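Local coordinates for protein histidine--tRNA ligase (Staphylococcus aureus, PDB 1QE0) that attaches histidine to its cognate tRNA(His) at the expense of ATP, working as a homodimeric class II aminoacyl-tRNA synthetase, at residues 42-46 / 47-51; 92-95 / 96-99; 313-316 / 317-321; 337-340 / 341-345; 347-350 / 351-355. All coordinates share one frame; numbering follows the deposited sequence.

Contact 1: residues 42-46 / 47-51; sequences IFEST and DLFAR
Leu48 and Phe49 fold back over Glu44, and this is the tight part of the contact. Methyl CD2 of Leu48 lies 3.7 Å from CG of Glu44. The Phe49 ring reaches the same methylene with its far corner (Phe49 CZ to Glu44 CG 3.6 Å), crossing the glutamate chain at about a right angle. With CG of Leu48 anti to its backbone N (chi1 177°), CD2 reaches the glutamate stem and also lies over the rim of one face of the phenyl ring. Helix 82-91 covers this group: Ala83 touches both apolar side chains, and Arg87 forms a salt bridge with Glu44. Ser45 turns strand 43-45 into the short helix 46-49. Its carbonyl O accepts from Leu48 N at 2.8 Å in a nearly straight bond. As the N-cap residue it also offers OG, a compact acceptor, to Asp47 N at 3.2 Å, though weakly.

The outer side is looser. Asp47, Ala50 and Arg51 are exposed, and Thr46 O receives Phe49 N and Ala50 N only in weak, bent bonds. Arg51 NH1 adds a weak bond to Asp47 O, while its NH2 pairs with Asp297. Glu44 thus works in two ways: its methylenes join an apolar group, and its buried carboxylate, paired with Arg87, probably remains ionised.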
loop_
_atom_site.group_PDB
_atom_site.type_symbol
_atom_site.label_atom_id
_atom_site.label_comp_id
_atom_site.label_asym_id
_atom_site.label_seq_id
_atom_site.Cartn_x
_atom_site.Cartn_y
_atom_site.Cartn_z
ATOM N N ILE A 42 -4.013 13.082 2.443
ATOM C CA ILE A 42 -4.745 13.080 1.187
ATOM C C ILE A 42 -4.842 14.490 0.626
ATOM O O ILE A 42 -4.978 14.681 -0.566
ATOM C CB ILE A 42 -6.147 12.459 1.361
ATOM C CG1 ILE A 42 -6.018 10.945 1.517
ATOM C CG2 ILE A 42 -7.041 12.783 0.176
ATOM C CD1 ILE A 42 -5.706 10.220 0.226
ATOM N N PHE A 43 -4.810 15.486 1.492
ATOM C CA PHE A 43 -4.867 16.850 1.026
ATOM C C PHE A 43 -3.707 17.636 1.579
ATOM O O PHE A 43 -3.100 17.282 2.585
ATOM C CB PHE A 43 -6.217 17.539 1.336
ATOM C CG PHE A 43 -6.633 17.488 2.780
ATOM C CD1 PHE A 43 -7.601 16.587 3.198
ATOM C CD2 PHE A 43 -6.044 18.326 3.720
ATOM C CE1 PHE A 43 -7.966 16.526 4.538
ATOM C CE2 PHE A 43 -6.393 18.277 5.051
ATOM C CZ PHE A 43 -7.350 17.383 5.470
ATOM N N GLU A 44 -3.375 18.688 0.858
ATOM C CA GLU A 44 -2.297 19.577 1.210
ATOM C C GLU A 44 -2.837 20.993 1.068
ATOM O O GLU A 44 -3.961 21.194 0.574
ATOM C CB GLU A 44 -1.150 19.387 0.225
ATOM C CG GLU A 44 -0.455 18.076 0.329
ATOM C CD GLU A 44 0.462 17.997 1.519
ATOM O OE1 GLU A 44 0.762 19.033 2.175
ATOM O OE2 GLU A 44 0.909 16.873 1.780
ATOM N N SER A 45 -2.052 21.964 1.530
ATOM C CA SER A 45 -2.448 23.343 1.402
ATOM C C SER A 45 -2.514 23.590 -0.089
ATOM O O SER A 45 -1.600 23.227 -0.825
ATOM C CB SER A 45 -1.410 24.264 2.022
ATOM O OG SER A 45 -1.573 25.578 1.503
ATOM N N THR A 46 -3.593 24.204 -0.534
ATOM C CA THR A 46 -3.751 24.499 -1.935
ATOM C C THR A 46 -2.488 25.156 -2.449
ATOM O O THR A 46 -2.027 24.864 -3.546
ATOM C CB THR A 46 -4.931 25.449 -2.161
ATOM O OG1 THR A 46 -6.132 24.836 -1.665
ATOM C CG2 THR A 46 -5.093 25.752 -3.643
ATOM N N ASP A 47 -1.885 25.982 -1.611
ATOM C CA ASP A 47 -0.673 26.697 -1.970
ATOM C C ASP A 47 0.545 25.847 -2.349
ATOM O O ASP A 47 1.539 26.388 -2.813
ATOM C CB ASP A 47 -0.331 27.714 -0.869
ATOM C CG ASP A 47 -1.347 28.868 -0.792
ATOM O OD1 ASP A 47 -0.903 30.035 -0.794
ATOM O OD2 ASP A 47 -2.580 28.623 -0.732
ATOM N N LEU A 48 0.475 24.531 -2.172
ATOM C CA LEU A 48 1.599 23.673 -2.539
ATOM C C LEU A 48 1.469 23.343 -4.013
ATOM O O LEU A 48 2.437 23.366 -4.781
ATOM C CB LEU A 48 1.581 22.379 -1.726
ATOM C CG LEU A 48 2.635 21.307 -1.996
ATOM C CD1 LEU A 48 4.000 21.772 -1.633
ATOM C CD2 LEU A 48 2.294 20.133 -1.177
ATOM N N PHE A 49 0.239 23.046 -4.402
ATOM C CA PHE A 49 -0.073 22.693 -5.775
ATOM C C PHE A 49 -0.307 23.937 -6.631
ATOM O O PHE A 49 -0.444 23.857 -7.857
ATOM C CB PHE A 49 -1.288 21.773 -5.779
ATOM C CG PHE A 49 -1.116 20.574 -4.904
ATOM C CD1 PHE A 49 -0.177 19.591 -5.229
ATOM C CD2 PHE A 49 -1.841 20.447 -3.730
ATOM C CE1 PHE A 49 0.033 18.496 -4.393
ATOM C CE2 PHE A 49 -1.635 19.350 -2.884
ATOM C CZ PHE A 49 -0.694 18.373 -3.216
ATOM N N ALA A 50 -0.365 25.089 -5.973
ATOM C CA ALA A 50 -0.555 26.370 -6.645
ATOM C C ALA A 50 0.708 26.681 -7.481
ATOM O O ALA A 50 0.612 27.192 -8.599
ATOM C CB ALA A 50 -0.796 27.486 -5.574
ATOM N N ARG A 51 1.860 26.267 -6.961
ATOM C CA ARG A 51 3.172 26.520 -7.555
ATOM C C ARG A 51 3.325 26.240 -9.045
ATOM O O ARG A 51 2.411 25.596 -9.604
ATOM C CB ARG A 51 4.241 25.733 -6.786
ATOM C CG ARG A 51 4.201 25.934 -5.295
ATOM C CD ARG A 51 4.414 27.366 -4.968
ATOM N NE ARG A 51 5.450 27.510 -3.972
ATOM C CZ ARG A 51 5.217 27.805 -2.710
ATOM N NH1 ARG A 51 3.976 27.994 -2.298
ATOM N NH2 ARG A 51 6.228 27.895 -1.859
#

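Contact 2: residues 92-95 / 96-99; sequences HKMQ and GNPN
Asn97 sets its side chain beside the base of Met94, with OD1 3.9 Å from CA and 4.2 Å from CB of that residue. The two side chains leave the turn in nearly the same direction; the thioether then runs on, extended (chi2 -176°), to Ser88 and Tyr89 of helix 82-91 and Leu12 of the second subunit. A long, flexible, apolar chain is well suited to filling such a seam, and Met94 is buried there. Asn97 is partly exposed.

What holds the pair together is backbone. Asn97 N donates to Met94 O at 2.7 Å. Gln95 and Gly96 occupy the two middle positions of this type I beta turn, which follows directly on the end of helix 82-91. That helix closes in a Schellman motif: Lys93, with positive phi (46°), is the C-prime residue, Met94 N returns to Tyr89 O, and Lys93 N to Ile90 O. Gly96 N also reaches Lys93 O at 3.4 Å, a weak bond that closes a turn overlapping the first.

Gln95 is oriented differently again. Its CG is tucked between its own N and carbonyl carbon (chi1 51°), and a bend at chi2 sends the amide back toward the end of helix 82-91, where the side chain meets Tyr89; it also touches Pro299 and Glu301. At the outgoing end, Gln100 NE2 binds Asn97 O and, weakly, Met94 O, while Asn99 OD1 accepts from Gln374 of the second subunit.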
loop_
_atom_site.group_PDB
_atom_site.type_symbol
_atom_site.label_atom_id
_atom_site.label_comp_id
_atom_site.label_asym_id
_atom_site.label_seq_id
_atom_site.Cartn_x
_atom_site.Cartn_y
_atom_site.Cartn_z
ATOM N N HIS A 92 10.510 18.542 7.252
ATOM C CA HIS A 92 11.239 17.713 8.203
ATOM C C HIS A 92 12.733 17.912 8.115
ATOM O O HIS A 92 13.514 17.119 8.649
ATOM C CB HIS A 92 10.900 16.237 8.034
ATOM C CG HIS A 92 9.472 15.917 8.327
ATOM N ND1 HIS A 92 8.524 15.777 7.332
ATOM C CD2 HIS A 92 8.817 15.750 9.500
ATOM C CE1 HIS A 92 7.346 15.544 7.884
ATOM N NE2 HIS A 92 7.497 15.522 9.197
ATOM N N LYS A 93 13.131 18.947 7.398
ATOM C CA LYS A 93 14.541 19.252 7.265
ATOM C C LYS A 93 15.384 17.997 6.957
ATOM O O LYS A 93 16.380 17.706 7.633
ATOM C CB LYS A 93 14.993 19.953 8.548
ATOM C CG LYS A 93 14.203 21.240 8.799
ATOM C CD LYS A 93 14.493 21.837 10.169
ATOM C CE LYS A 93 14.414 23.375 10.166
ATOM N NZ LYS A 93 13.090 23.915 9.742
ATOM N N MET A 94 15.017 17.302 5.881
ATOM C CA MET A 94 15.708 16.075 5.484
ATOM C C MET A 94 17.064 16.339 4.839
ATOM O O MET A 94 17.947 15.479 4.835
ATOM C CB MET A 94 14.823 15.239 4.553
ATOM C CG MET A 94 13.533 14.786 5.199
ATOM S SD MET A 94 12.524 13.731 4.202
ATOM C CE MET A 94 11.176 13.482 5.307
ATOM N N GLN A 95 17.241 17.556 4.341
ATOM C CA GLN A 95 18.490 17.938 3.703
ATOM C C GLN A 95 19.626 17.780 4.672
ATOM O O GLN A 95 20.756 17.584 4.286
ATOM C CB GLN A 95 18.442 19.390 3.225
ATOM C CG GLN A 95 17.997 20.406 4.277
ATOM C CD GLN A 95 16.474 20.567 4.404
ATOM O OE1 GLN A 95 16.013 21.332 5.196
ATOM N NE2 GLN A 95 15.717 19.833 3.652
ATOM N N GLY A 96 19.317 17.857 5.945
ATOM C CA GLY A 96 20.362 17.738 6.927
ATOM C C GLY A 96 20.522 16.332 7.430
ATOM O O GLY A 96 21.240 16.080 8.393
ATOM N N ASN A 97 19.819 15.402 6.817
ATOM C CA ASN A 97 19.929 14.028 7.241
ATOM C C ASN A 97 21.313 13.471 6.979
ATOM O O ASN A 97 21.902 13.700 5.929
ATOM C CB ASN A 97 18.929 13.192 6.484
ATOM C CG ASN A 97 17.966 12.534 7.390
ATOM O OD1 ASN A 97 16.790 12.939 7.485
ATOM N ND2 ASN A 97 18.463 11.551 8.143
ATOM N N PRO A 98 21.860 12.724 7.929
ATOM C CA PRO A 98 23.183 12.152 7.730
ATOM C C PRO A 98 23.145 11.136 6.596
ATOM O O PRO A 98 24.116 10.989 5.882
ATOM C CB PRO A 98 23.451 11.484 9.058
ATOM C CG PRO A 98 22.124 11.040 9.468
ATOM C CD PRO A 98 21.283 12.262 9.192
ATOM N N ASN A 99 22.006 10.474 6.407
ATOM C CA ASN A 99 21.827 9.472 5.357
ATOM C C ASN A 99 21.288 10.103 4.070
ATOM O O ASN A 99 20.145 10.532 4.017
ATOM C CB ASN A 99 20.883 8.373 5.860
ATOM C CG ASN A 99 20.490 7.363 4.772
ATOM O OD1 ASN A 99 21.015 7.369 3.662
ATOM N ND2 ASN A 99 19.568 6.473 5.106
#

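Contact 3: residues 313-316 / 317-321; sequences LLLA and LEEEG
Leu313 and Leu317, one turn apart, lie side by side and point the same way, with methyl CD1 of the first 3.7 Å from CD2 of the second. Leu313 has CG anti to its backbone N (chi1 169°), which swings the branch along the helix toward its neighbour. Both branched side chains reach Leu156, and Leu313 also meets Ile22 of helix 13-33, so leucines suit this buried face. Ala316 is small enough to let the helix lie close to Met271 of strand 265-272.

A second group of van der Waals contacts pairs a leucine with charged side chains. The Leu315 side chain crosses that of Glu318 at a slant, its CD2 3.6 Å from OE1, and the same methyl lies 4.1 Å from CG of Glu319. The carboxylate of Glu318, an exposed residue, can face water.

Backbone hydrogen bonds tie the two halves in regular alpha-helical steps: Leu317 N to Leu313 O (3.0 Å), Glu318 N to Leu314 O (3.1 Å), Glu319 N to Leu315 O (2.9 Å) and Glu320 N to Ala316 O (3.0 Å).

A polar side-chain anchor lies at the end. Glu320 bends at chi2 and presents its carboxylate to donors outside the helix: OE1 accepts from Lys157 N and, weakly, His158 N, while OE2 accepts from Asn273 ND2. Just beyond it, Gly321 takes a positive phi (67°), easily adopted by a residue lacking CB, and its N returns to Glu318 O, one of the two bonds back into the last turn that make a Schellman motif, a common C-terminal cap of alpha helices, here finishing helix 310-319.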
loop_
_atom_site.group_PDB
_atom_site.type_symbol
_atom_site.label_atom_id
_atom_site.label_comp_id
_atom_site.label_asym_id
_atom_site.label_seq_id
_atom_site.Cartn_x
_atom_site.Cartn_y
_atom_site.Cartn_z
ATOM N N LEU A 313 -0.735 -0.658 -14.735
ATOM C CA LEU A 313 0.083 -1.862 -14.597
ATOM C C LEU A 313 -0.832 -3.071 -14.654
ATOM O O LEU A 313 -0.591 -4.016 -15.420
ATOM C CB LEU A 313 0.853 -1.826 -13.285
ATOM C CG LEU A 313 1.572 -3.080 -12.824
ATOM C CD1 LEU A 313 2.458 -3.615 -13.906
ATOM C CD2 LEU A 313 2.383 -2.770 -11.587
ATOM N N LEU A 314 -1.928 -2.988 -13.895
ATOM C CA LEU A 314 -2.949 -4.032 -13.850
ATOM C C LEU A 314 -3.451 -4.339 -15.276
ATOM O O LEU A 314 -3.427 -5.485 -15.723
ATOM C CB LEU A 314 -4.114 -3.579 -12.966
ATOM C CG LEU A 314 -4.357 -4.316 -11.634
ATOM C CD1 LEU A 314 -3.584 -5.601 -11.576
ATOM C CD2 LEU A 314 -4.003 -3.459 -10.447
ATOM N N LEU A 315 -3.813 -3.299 -16.017
ATOM C CA LEU A 315 -4.321 -3.447 -17.385
ATOM C C LEU A 315 -3.277 -4.029 -18.344
ATOM O O LEU A 315 -3.622 -4.751 -19.281
ATOM C CB LEU A 315 -4.786 -2.088 -17.897
ATOM C CG LEU A 315 -5.905 -1.990 -18.927
ATOM C CD1 LEU A 315 -5.391 -1.147 -20.075
ATOM C CD2 LEU A 315 -6.382 -3.366 -19.402
ATOM N N ALA A 316 -2.005 -3.706 -18.106
ATOM C CA ALA A 316 -0.899 -4.193 -18.924
ATOM C C ALA A 316 -0.853 -5.687 -18.775
ATOM O O ALA A 316 -0.711 -6.401 -19.770
ATOM C CB ALA A 316 0.410 -3.600 -18.451
ATOM N N LEU A 317 -0.957 -6.163 -17.530
ATOM C CA LEU A 317 -0.923 -7.603 -17.284
ATOM C C LEU A 317 -2.076 -8.263 -18.037
ATOM O O LEU A 317 -1.920 -9.328 -18.629
ATOM C CB LEU A 317 -1.021 -7.928 -15.786
ATOM C CG LEU A 317 0.172 -7.959 -14.813
ATOM C CD1 LEU A 317 1.461 -8.336 -15.515
ATOM C CD2 LEU A 317 0.332 -6.644 -14.136
ATOM N N GLU A 318 -3.227 -7.600 -18.020
ATOM C CA GLU A 318 -4.428 -8.075 -18.685
ATOM C C GLU A 318 -4.141 -8.258 -20.178
ATOM O O GLU A 318 -4.190 -9.396 -20.691
ATOM C CB GLU A 318 -5.538 -7.046 -18.520
ATOM C CG GLU A 318 -6.848 -7.555 -17.978
ATOM C CD GLU A 318 -7.922 -6.474 -18.055
ATOM O OE1 GLU A 318 -8.511 -6.291 -19.153
ATOM O OE2 GLU A 318 -8.154 -5.776 -17.036
ATOM N N GLU A 319 -3.811 -7.152 -20.859
ATOM C CA GLU A 319 -3.529 -7.173 -22.295
ATOM C C GLU A 319 -2.461 -8.173 -22.695
ATOM O O GLU A 319 -2.515 -8.706 -23.790
ATOM C CB GLU A 319 -3.118 -5.795 -22.806
ATOM C CG GLU A 319 -4.056 -4.647 -22.478
ATOM C CD GLU A 319 -5.420 -4.739 -23.138
ATOM O OE1 GLU A 319 -5.898 -5.860 -23.387
ATOM O OE2 GLU A 319 -6.040 -3.679 -23.380
ATOM N N GLU A 320 -1.464 -8.374 -21.838
ATOM C CA GLU A 320 -0.393 -9.315 -22.122
ATOM C C GLU A 320 -0.848 -10.710 -21.759
ATOM O O GLU A 320 -0.126 -11.682 -21.964
ATOM C CB GLU A 320 0.874 -8.963 -21.337
ATOM C CG GLU A 320 1.469 -7.587 -21.683
ATOM C CD GLU A 320 2.650 -7.629 -22.670
ATOM O OE1 GLU A 320 3.736 -8.159 -22.292
ATOM O OE2 GLU A 320 2.483 -7.099 -23.802
ATOM N N GLY A 321 -2.042 -10.804 -21.199
ATOM C CA GLY A 321 -2.572 -12.092 -20.817
ATOM C C GLY A 321 -1.764 -12.688 -19.698
ATOM O O GLY A 321 -1.268 -13.806 -19.797
#

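Contact 4: residues 337-340 / 341-345; sequences MGDQ and ADRYA
Arg343 spreads its guanidinium over the CB of Asp339, one turn earlier, with NH1 and CB 3.5 Å apart. The two flat groups are only 17° from parallel and are displaced from each other. OD1 of Asp339 stands 4.1 Å from NH2 of Arg343, well out of the guanidinium plane, so the charges can attract, though no N-H is aimed at the carboxylate. A bend at chi3 (-79°) folds the arginine back into this position, and its stem also passes over Asp339 O. Tyr241 of the second subunit packs against Arg343.

The backbone acceptors are taken up in order. Gly338 O receives Asp342 N at 2.9 Å, and Asp339 O receives Arg343 N at 2.8 Å. Gln340 O receives Tyr344 N in a weak bond at 3.2 Å. This is the first part of helix 338-353, the connection of a beta-alpha-beta unit between strands 332-336 and 359-361 in the anticodon-binding domain. Gly338, near the beginning, has a positive phi and an extended psi, angles at which a CB would press on the preceding carbonyl.

Asp342 has its polar partners in the sheet. CG anti to the backbone N (chi1 -179°) turns the carboxylate so that OD2 forms a salt bridge with Lys361 and a hydrogen bond with Thr336 OG1, one residue from each flanking strand. Ala341, on the buried face, needs no polar partner for its side chain. Its methyl lies 3.4 Å from Met337 O and packs against Ile386 and Asp388; a small apolar residue suits this buried place against the sheet.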
loop_
_atom_site.group_PDB
_atom_site.type_symbol
_atom_site.label_atom_id
_atom_site.label_comp_id
_atom_site.label_asym_id
_atom_site.label_seq_id
_atom_site.Cartn_x
_atom_site.Cartn_y
_atom_site.Cartn_z
ATOM N N MET A 337 -23.644 -31.270 10.895
ATOM C CA MET A 337 -24.983 -31.852 10.961
ATOM C C MET A 337 -25.560 -31.691 12.343
ATOM O O MET A 337 -25.104 -32.320 13.291
ATOM C CB MET A 337 -24.940 -33.337 10.614
ATOM C CG MET A 337 -24.230 -33.640 9.315
ATOM S SD MET A 337 -24.784 -32.524 8.055
ATOM C CE MET A 337 -26.142 -33.444 7.431
ATOM N N GLY A 338 -26.554 -30.833 12.473
ATOM C CA GLY A 338 -27.151 -30.643 13.785
ATOM C C GLY A 338 -26.334 -29.825 14.786
ATOM O O GLY A 338 -25.111 -29.737 14.658
ATOM N N ASP A 339 -27.012 -29.303 15.817
ATOM C CA ASP A 339 -26.427 -28.442 16.855
ATOM C C ASP A 339 -25.154 -28.854 17.523
ATOM O O ASP A 339 -24.244 -28.041 17.618
ATOM C CB ASP A 339 -27.447 -28.133 17.934
ATOM C CG ASP A 339 -28.636 -27.379 17.397
ATOM O OD1 ASP A 339 -28.428 -26.373 16.667
ATOM O OD2 ASP A 339 -29.775 -27.809 17.694
ATOM N N GLN A 340 -25.097 -30.092 18.012
ATOM C CA GLN A 340 -23.900 -30.598 18.699
ATOM C C GLN A 340 -22.673 -30.438 17.826
ATOM O O GLN A 340 -21.727 -29.763 18.199
ATOM C CB GLN A 340 -24.069 -32.075 19.088
ATOM C CG GLN A 340 -22.845 -32.689 19.793
ATOM C CD GLN A 340 -23.039 -34.152 20.219
ATOM O OE1 GLN A 340 -23.222 -34.441 21.400
ATOM N NE2 GLN A 340 -22.967 -35.072 19.263
ATOM N N ALA A 341 -22.742 -31.011 16.628
ATOM C CA ALA A 341 -21.655 -30.957 15.674
ATOM C C ALA A 341 -21.384 -29.519 15.300
ATOM O O ALA A 341 -20.227 -29.104 15.231
ATOM C CB ALA A 341 -22.005 -31.759 14.453
ATOM N N ASP A 342 -22.439 -28.740 15.098
ATOM C CA ASP A 342 -22.251 -27.348 14.742
ATOM C C ASP A 342 -21.555 -26.483 15.786
ATOM O O ASP A 342 -20.779 -25.587 15.450
ATOM C CB ASP A 342 -23.557 -26.687 14.399
ATOM C CG ASP A 342 -23.352 -25.266 14.002
ATOM O OD1 ASP A 342 -23.660 -24.383 14.833
ATOM O OD2 ASP A 342 -22.806 -25.045 12.890
ATOM N N ARG A 343 -21.886 -26.701 17.050
ATOM C CA ARG A 343 -21.282 -25.932 18.114
ATOM C C ARG A 343 -19.847 -26.333 18.296
ATOM O O ARG A 343 -19.067 -25.568 18.838
ATOM C CB ARG A 343 -22.080 -26.068 19.401
ATOM C CG ARG A 343 -23.406 -25.331 19.316
ATOM C CD ARG A 343 -24.053 -25.216 20.669
ATOM N NE ARG A 343 -24.712 -26.462 21.036
ATOM C CZ ARG A 343 -26.014 -26.685 20.892
ATOM N NH1 ARG A 343 -26.522 -27.853 21.262
ATOM N NH2 ARG A 343 -26.807 -25.742 20.374
ATOM N N TYR A 344 -19.493 -27.506 17.779
ATOM C CA TYR A 344 -18.131 -27.999 17.852
ATOM C C TYR A 344 -17.307 -27.344 16.754
ATOM O O TYR A 344 -16.109 -27.125 16.904
ATOM C CB TYR A 344 -18.099 -29.496 17.636
ATOM C CG TYR A 344 -16.694 -30.028 17.617
ATOM C CD1 TYR A 344 -16.030 -30.296 18.793
ATOM C CD2 TYR A 344 -16.021 -30.240 16.411
ATOM C CE1 TYR A 344 -14.748 -30.758 18.779
ATOM C CE2 TYR A 344 -14.734 -30.705 16.383
ATOM C CZ TYR A 344 -14.112 -30.965 17.565
ATOM O OH TYR A 344 -12.859 -31.506 17.557
ATOM N N ALA A 345 -17.951 -27.117 15.615
ATOM C CA ALA A 345 -17.331 -26.487 14.481
ATOM C C ALA A 345 -16.872 -25.114 14.870
ATOM O O ALA A 345 -15.930 -24.616 14.269
ATOM C CB ALA A 345 -18.312 -26.380 13.365
#

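Contact 5: residues 347-350 / 351-355; sequences KLLN and HLRHN
Alpha-helical bonds run from His351, Leu352, Arg353 and His354 N back to the carbonyl O atoms of Lys347, Leu348, Leu349 and Asn350, the straightest being Arg353 N to Leu349 O (2.9 Å, 170°). Leu349 and Arg353 lie side by side, and CG of the leucine sits over the centre of the guanidinium face, 3.8 Å from CZ. With CG of Arg353 anti to its carbonyl carbon (chi1 -60°), the extended chain carries the guanidinium there. That apolar cover keeps the edges of the guanidinium for polar partners. NH2 bonds Asp360 and Ala359 O, whereas NH1 pairs with Glu142, and NE with Phe32 O, both of the second subunit.

This is the later half of helix 338-353, the crossover of the beta-alpha-beta unit, and its inner face rests on the sheet. Leu348 and Leu352 (CG to CD1 4.2 Å) both press on Ile334, Leu352 also on Ala359.

On the remaining side, Asn350 O lies in the plane of the His354 ring, at its edge, 3.0 Å from CD2. The Asn350 amide is turned 68° from that ring. His354 stacks on His149 of the second subunit. Asn355 ND2 donates to His351 O at 2.9 Å.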
loop_
_atom_site.group_PDB
_atom_site.type_symbol
_atom_site.label_atom_id
_atom_site.label_comp_id
_atom_site.label_asym_id
_atom_site.label_seq_id
_atom_site.Cartn_x
_atom_site.Cartn_y
_atom_site.Cartn_z
ATOM N N LYS A 347 -15.646 -23.981 17.981
ATOM C CA LYS A 347 -14.368 -24.053 18.661
ATOM C C LYS A 347 -13.308 -24.438 17.615
ATOM O O LYS A 347 -12.251 -23.818 17.535
ATOM C CB LYS A 347 -14.385 -25.131 19.739
ATOM C CG LYS A 347 -15.569 -25.127 20.702
ATOM C CD LYS A 347 -15.401 -26.265 21.712
ATOM C CE LYS A 347 -16.663 -26.528 22.487
ATOM N NZ LYS A 347 -17.616 -27.433 21.808
ATOM N N LEU A 348 -13.611 -25.441 16.794
ATOM C CA LEU A 348 -12.702 -25.919 15.736
ATOM C C LEU A 348 -12.170 -24.796 14.844
ATOM O O LEU A 348 -10.977 -24.692 14.600
ATOM C CB LEU A 348 -13.402 -26.964 14.861
ATOM C CG LEU A 348 -12.594 -27.657 13.752
ATOM C CD1 LEU A 348 -11.384 -28.364 14.349
ATOM C CD2 LEU A 348 -13.444 -28.668 12.996
ATOM N N LEU A 349 -13.081 -23.977 14.345
ATOM C CA LEU A 349 -12.785 -22.845 13.483
ATOM C C LEU A 349 -11.831 -21.894 14.175
ATOM O O LEU A 349 -10.867 -21.421 13.588
ATOM C CB LEU A 349 -14.068 -22.113 13.223
ATOM C CG LEU A 349 -14.301 -21.781 11.804
ATOM C CD1 LEU A 349 -13.977 -22.967 11.041
ATOM C CD2 LEU A 349 -15.754 -21.438 11.636
ATOM N N ASN A 350 -12.170 -21.543 15.406
ATOM C CA ASN A 350 -11.363 -20.652 16.208
ATOM C C ASN A 350 -9.974 -21.277 16.298
ATOM O O ASN A 350 -8.954 -20.598 16.187
ATOM C CB ASN A 350 -12.011 -20.564 17.578
ATOM C CG ASN A 350 -11.064 -20.117 18.662
ATOM O OD1 ASN A 350 -10.584 -18.980 18.639
ATOM N ND2 ASN A 350 -10.811 -20.997 19.646
ATOM N N HIS A 351 -9.937 -22.603 16.375
ATOM C CA HIS A 351 -8.674 -23.336 16.483
ATOM C C HIS A 351 -7.817 -23.223 15.246
ATOM O O HIS A 351 -6.643 -22.873 15.291
ATOM C CB HIS A 351 -8.932 -24.817 16.743
ATOM C CG HIS A 351 -8.008 -25.400 17.762
ATOM N ND1 HIS A 351 -6.837 -26.071 17.432
ATOM C CD2 HIS A 351 -8.017 -25.268 19.107
ATOM C CE1 HIS A 351 -6.167 -26.308 18.540
ATOM N NE2 HIS A 351 -6.854 -25.834 19.573
ATOM N N LEU A 352 -8.416 -23.609 14.143
ATOM C CA LEU A 352 -7.744 -23.583 12.884
ATOM C C LEU A 352 -7.271 -22.173 12.589
ATOM O O LEU A 352 -6.102 -21.995 12.325
ATOM C CB LEU A 352 -8.682 -24.091 11.797
ATOM C CG LEU A 352 -9.182 -25.530 11.927
ATOM C CD1 LEU A 352 -10.213 -25.744 10.905
ATOM C CD2 LEU A 352 -8.086 -26.515 11.748
ATOM N N ARG A 353 -8.136 -21.166 12.720
ATOM C CA ARG A 353 -7.776 -19.777 12.433
ATOM C C ARG A 353 -6.615 -19.269 13.273
ATOM O O ARG A 353 -5.796 -18.472 12.818
ATOM C CB ARG A 353 -8.984 -18.888 12.584
ATOM C CG ARG A 353 -10.063 -19.294 11.650
ATOM C CD ARG A 353 -11.276 -18.361 11.699
ATOM N NE ARG A 353 -12.129 -18.531 10.523
ATOM C CZ ARG A 353 -13.442 -18.358 10.500
ATOM N NH1 ARG A 353 -14.069 -18.001 11.588
ATOM N NH2 ARG A 353 -14.133 -18.555 9.386
ATOM N N HIS A 354 -6.507 -19.784 14.491
ATOM C CA HIS A 354 -5.411 -19.416 15.374
ATOM C C HIS A 354 -4.143 -20.139 14.990
ATOM O O HIS A 354 -3.144 -20.036 15.689
ATOM C CB HIS A 354 -5.753 -19.748 16.804
ATOM C CG HIS A 354 -6.428 -18.629 17.508
ATOM N ND1 HIS A 354 -5.735 -17.671 18.210
ATOM C CD2 HIS A 354 -7.724 -18.251 17.535
ATOM C CE1 HIS A 354 -6.572 -16.747 18.632
ATOM N NE2 HIS A 354 -7.785 -17.072 18.238
ATOM N N ASN A 355 -4.181 -20.859 13.878
ATOM C CA ASN A 355 -3.030 -21.600 13.407
ATOM C C ASN A 355 -2.692 -21.380 11.947
ATOM O O ASN A 355 -2.082 -22.225 11.323
ATOM C CB ASN A 355 -3.220 -23.076 13.665
ATOM C CG ASN A 355 -2.900 -23.457 15.076
ATOM O OD1 ASN A 355 -1.824 -23.956 15.342
ATOM N ND2 ASN A 355 -3.835 -23.251 15.991
#

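Overall arrangement
All five contacts are local and in series; the two halves of each adjoin directly, so none encloses a long loop, and none nests in or crosses another. Contact 1 turns strand 43-45 into a short helix, and contact 2, about 9 Å away at the nearest atoms, leads from helix 82-91 toward strand 102-111. Contact 3 finishes helix 310-319, packed against strand 265-272 of the large mixed sheet. The chain then passes to the anticodon-binding domain, where contacts 4 and 5 are the two ends of one helix, centres about 15 Å apart, lying on the five-stranded sheet. All but contact 3 touch the second subunit, so both domains share in the dimer.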